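Local coordinates for stress-response A/B barrel domain-containing protein (Thermobifida fusca, PDB 3BGU), which is of unknown function but forms a dimer of ferredoxin-like alpha/beta domains of the stress-responsive A/B barrel family and binds nitrobenzene in a pocket, at residues L27-D32 with M105-V110. Sequence-based numbering, arbitrary orientation.
With NBZ (nitrobenzene), chain N; EDO (1,2-ethanediol), chain I; EDO (1,2-ethanediol), chain J.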
loop_
_atom_site.group_PDB
_atom_site.type_symbol
_atom_site.label_atom_id
_atom_site.label_comp_id
_atom_site.label_asym_id
_atom_site.label_seq_id
_atom_site.Cartn_x
_atom_site.Cartn_y
_atom_site.Cartn_z
ATOM N N LEU A 27 4.670 5.061 -0.283
ATOM C CA LEU A 27 5.761 4.520 0.526
ATOM C C LEU A 27 6.905 5.549 0.573
ATOM O O LEU A 27 7.251 6.126 -0.462
ATOM C CB LEU A 27 6.284 3.204 -0.004
ATOM C CG LEU A 27 5.248 2.115 -0.258
ATOM C CD1 LEU A 27 5.899 0.809 -0.737
ATOM C CD2 LEU A 27 4.363 1.831 0.990
ATOM N N PHE A 28 7.406 5.785 1.782
ATOM C CA PHE A 28 8.460 6.729 2.056
ATOM C C PHE A 28 9.752 6.032 2.469
ATOM O O PHE A 28 9.745 5.063 3.235
ATOM C CB PHE A 28 8.080 7.658 3.195
ATOM C CG PHE A 28 6.754 8.312 3.053
ATOM C CD1 PHE A 28 6.285 8.800 1.838
ATOM C CD2 PHE A 28 5.992 8.542 4.198
ATOM C CE1 PHE A 28 4.984 9.399 1.819
ATOM C CE2 PHE A 28 4.727 9.110 4.158
ATOM C CZ PHE A 28 4.227 9.543 2.987
ATOM N N ARG A 29 10.857 6.602 1.998
ATOM C CA ARG A 29 12.242 6.263 2.395
ATOM C C ARG A 29 12.836 7.537 3.007
ATOM O O ARG A 29 12.997 8.546 2.302
ATOM C CB ARG A 29 13.048 5.848 1.164
ATOM C CG ARG A 29 14.555 5.599 1.400
ATOM C CD ARG A 29 15.209 4.848 0.211
ATOM N NE ARG A 29 15.725 5.756 -0.805
ATOM C CZ ARG A 29 16.962 6.263 -0.797
ATOM N NH1 ARG A 29 17.822 5.931 0.153
ATOM N NH2 ARG A 29 17.348 7.070 -1.764
ATOM N N TRP A 30 13.150 7.515 4.300
ATOM C CA TRP A 30 13.613 8.717 4.991
ATOM C C TRP A 30 15.013 9.068 4.528
ATOM O O TRP A 30 15.748 8.177 4.082
ATOM C CB TRP A 30 13.594 8.554 6.497
ATOM C CG TRP A 30 12.289 8.145 7.086
ATOM C CD1 TRP A 30 12.077 7.107 7.953
ATOM C CD2 TRP A 30 11.011 8.751 6.871
ATOM N NE1 TRP A 30 10.794 7.068 8.311
ATOM C CE2 TRP A 30 10.090 8.046 7.652
ATOM C CE3 TRP A 30 10.555 9.860 6.119
ATOM C CZ2 TRP A 30 8.749 8.403 7.718
ATOM C CZ3 TRP A 30 9.205 10.190 6.159
ATOM C CH2 TRP A 30 8.308 9.433 6.932
ATOM N N ASN A 31 15.352 10.357 4.623
ATOM C CA ASN A 31 16.725 10.786 4.389
ATOM C C ASN A 31 17.489 10.704 5.747
ATOM O O ASN A 31 16.926 10.270 6.759
ATOM C CB ASN A 31 16.773 12.163 3.676
ATOM C CG ASN A 31 16.114 13.224 4.451
ATOM O OD1 ASN A 31 16.251 13.269 5.665
ATOM N ND2 ASN A 31 15.438 14.162 3.757
ATOM N N ASP A 32 18.774 11.085 5.748
ATOM C CA ASP A 32 19.656 10.983 6.940
ATOM C C ASP A 32 19.229 11.927 8.054
ATOM O O ASP A 32 19.597 11.756 9.216
ATOM C CB ASP A 32 21.102 11.349 6.579
ATOM C CG ASP A 32 21.755 10.332 5.672
ATOM O OD1 ASP A 32 21.286 9.192 5.662
ATOM O OD2 ASP A 32 22.759 10.668 5.001
HETATM N N MSE A 105 11.637 15.382 5.145
HETATM C CA MSE A 105 12.132 14.122 5.655
HETATM C C MSE A 105 12.442 13.072 4.585
HETATM O O MSE A 105 13.069 12.037 4.886
HETATM C CB MSE A 105 11.068 13.569 6.572
HETATM C CG MSE A 105 10.735 14.487 7.670
HETATM SE SE MSE A 105 9.287 13.753 8.703
HETATM C CE MSE A 105 10.127 12.174 9.478
ATOM N N LEU A 106 12.048 13.326 3.338
ATOM C CA LEU A 106 12.062 12.300 2.296
ATOM C C LEU A 106 13.369 12.150 1.547
ATOM O O LEU A 106 13.939 13.134 1.094
ATOM C CB LEU A 106 10.960 12.578 1.277
ATOM C CG LEU A 106 9.525 12.392 1.804
ATOM C CD1 LEU A 106 8.463 12.847 0.756
ATOM C CD2 LEU A 106 9.225 10.980 2.259
ATOM N N ALA A 107 13.843 10.905 1.416
ATOM C CA ALA A 107 14.874 10.568 0.447
ATOM C C ALA A 107 14.186 10.093 -0.823
ATOM O O ALA A 107 14.633 10.374 -1.947
ATOM C CB ALA A 107 15.839 9.496 0.996
ATOM N N ASP A 108 13.064 9.387 -0.648
ATOM C CA ASP A 108 12.242 9.017 -1.737
ATOM C C ASP A 108 10.792 8.777 -1.315
ATOM O O ASP A 108 10.503 8.539 -0.150
ATOM C CB ASP A 108 12.777 7.782 -2.398
ATOM C CG ASP A 108 12.118 7.540 -3.695
ATOM O OD1 ASP A 108 11.733 8.552 -4.389
ATOM O OD2 ASP A 108 11.980 6.352 -4.004
ATOM N N ARG A 109 9.911 8.878 -2.301
ATOM C CA ARG A 109 8.474 8.584 -2.122
ATOM C C ARG A 109 7.978 7.915 -3.403
ATOM O O ARG A 109 8.233 8.451 -4.507
ATOM C CB ARG A 109 7.679 9.851 -1.917
ATOM C CG ARG A 109 6.168 9.721 -1.910
ATOM C CD ARG A 109 5.445 11.068 -1.939
ATOM N NE ARG A 109 4.010 10.881 -2.034
ATOM C CZ ARG A 109 3.348 10.710 -3.183
ATOM N NH1 ARG A 109 3.980 10.682 -4.355
ATOM N NH2 ARG A 109 2.030 10.511 -3.198
ATOM N N VAL A 110 7.292 6.763 -3.301
ATOM C CA VAL A 110 6.715 6.148 -4.466
ATOM C C VAL A 110 5.249 5.933 -4.164
ATOM O O VAL A 110 4.881 5.593 -3.012
ATOM C CB VAL A 110 7.382 4.817 -4.794
ATOM C CG1 VAL A 110 6.582 4.079 -5.898
ATOM C CG2 VAL A 110 8.839 4.986 -5.190
HETATM C C1 NBZ N . -0.651 10.902 1.783
HETATM C C2 NBZ N . -1.347 11.202 2.944
HETATM C C3 NBZ N . -0.764 11.916 3.951
HETATM C C4 NBZ N . 0.508 12.418 3.762
HETATM C C5 NBZ N . 1.241 12.137 2.612
HETATM C C6 NBZ N . 0.644 11.393 1.582
HETATM N N1 NBZ N . 1.333 11.106 0.381
HETATM O O1 NBZ N . 2.537 11.351 0.232
HETATM O O2 NBZ N . 0.745 10.558 -0.580
HETATM C C1 EDO I . 9.280 8.129 -7.274
HETATM O O1 EDO I . 10.522 7.688 -6.758
HETATM C C2 EDO I . 9.063 8.176 -8.787
HETATM O O2 EDO I . 10.260 8.071 -9.597
HETATM C C1 EDO J . 16.756 5.401 7.742
HETATM O O1 EDO J . 18.030 5.796 7.225
HETATM C C2 EDO J . 15.879 5.119 6.547
HETATM O O2 EDO J . 16.560 5.504 5.336
#
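R109 and F28 face each other as a non-hydrogen-bonded pair of two antiparallel strands, their side chains side by side on the face that bears the nitrobenzene pocket. With CG anti to the backbone N (chi1 172°) and the chain extended as far as NE, R109 lays its CG at the edge of the F28 ring, 3.9 Å from F28 CD1. Its guanidinium then grips the nitro group edge-on, R109 NE meeting nitrobenzene O1 at 2.7 Å and R109 NH2 meeting O2 at 2.9 Å, both nearly straight; H24 adds a further hydrogen bond to the ligand. L106 CD2 lies 3.6 Å from F28 CB and also touches the W30 ring. Selenomethionine M105 bends at chi3 (66°) to set CE over one face of that ring, while F28 CB lies over the rim of the opposite face. A classic beta bulge at A107 and D108, opposite R29, shifts the register by one before W30: A107 N and D108 N both donate to R29 O. A leucine in place of R109 would probably leave both nitro oxygens without their guanidinium partners and the ligand freer to turn. The paired N-H donors at the edge of the F28 ring are consistent with a pocket for a flat ligand ending in two acceptor oxygens.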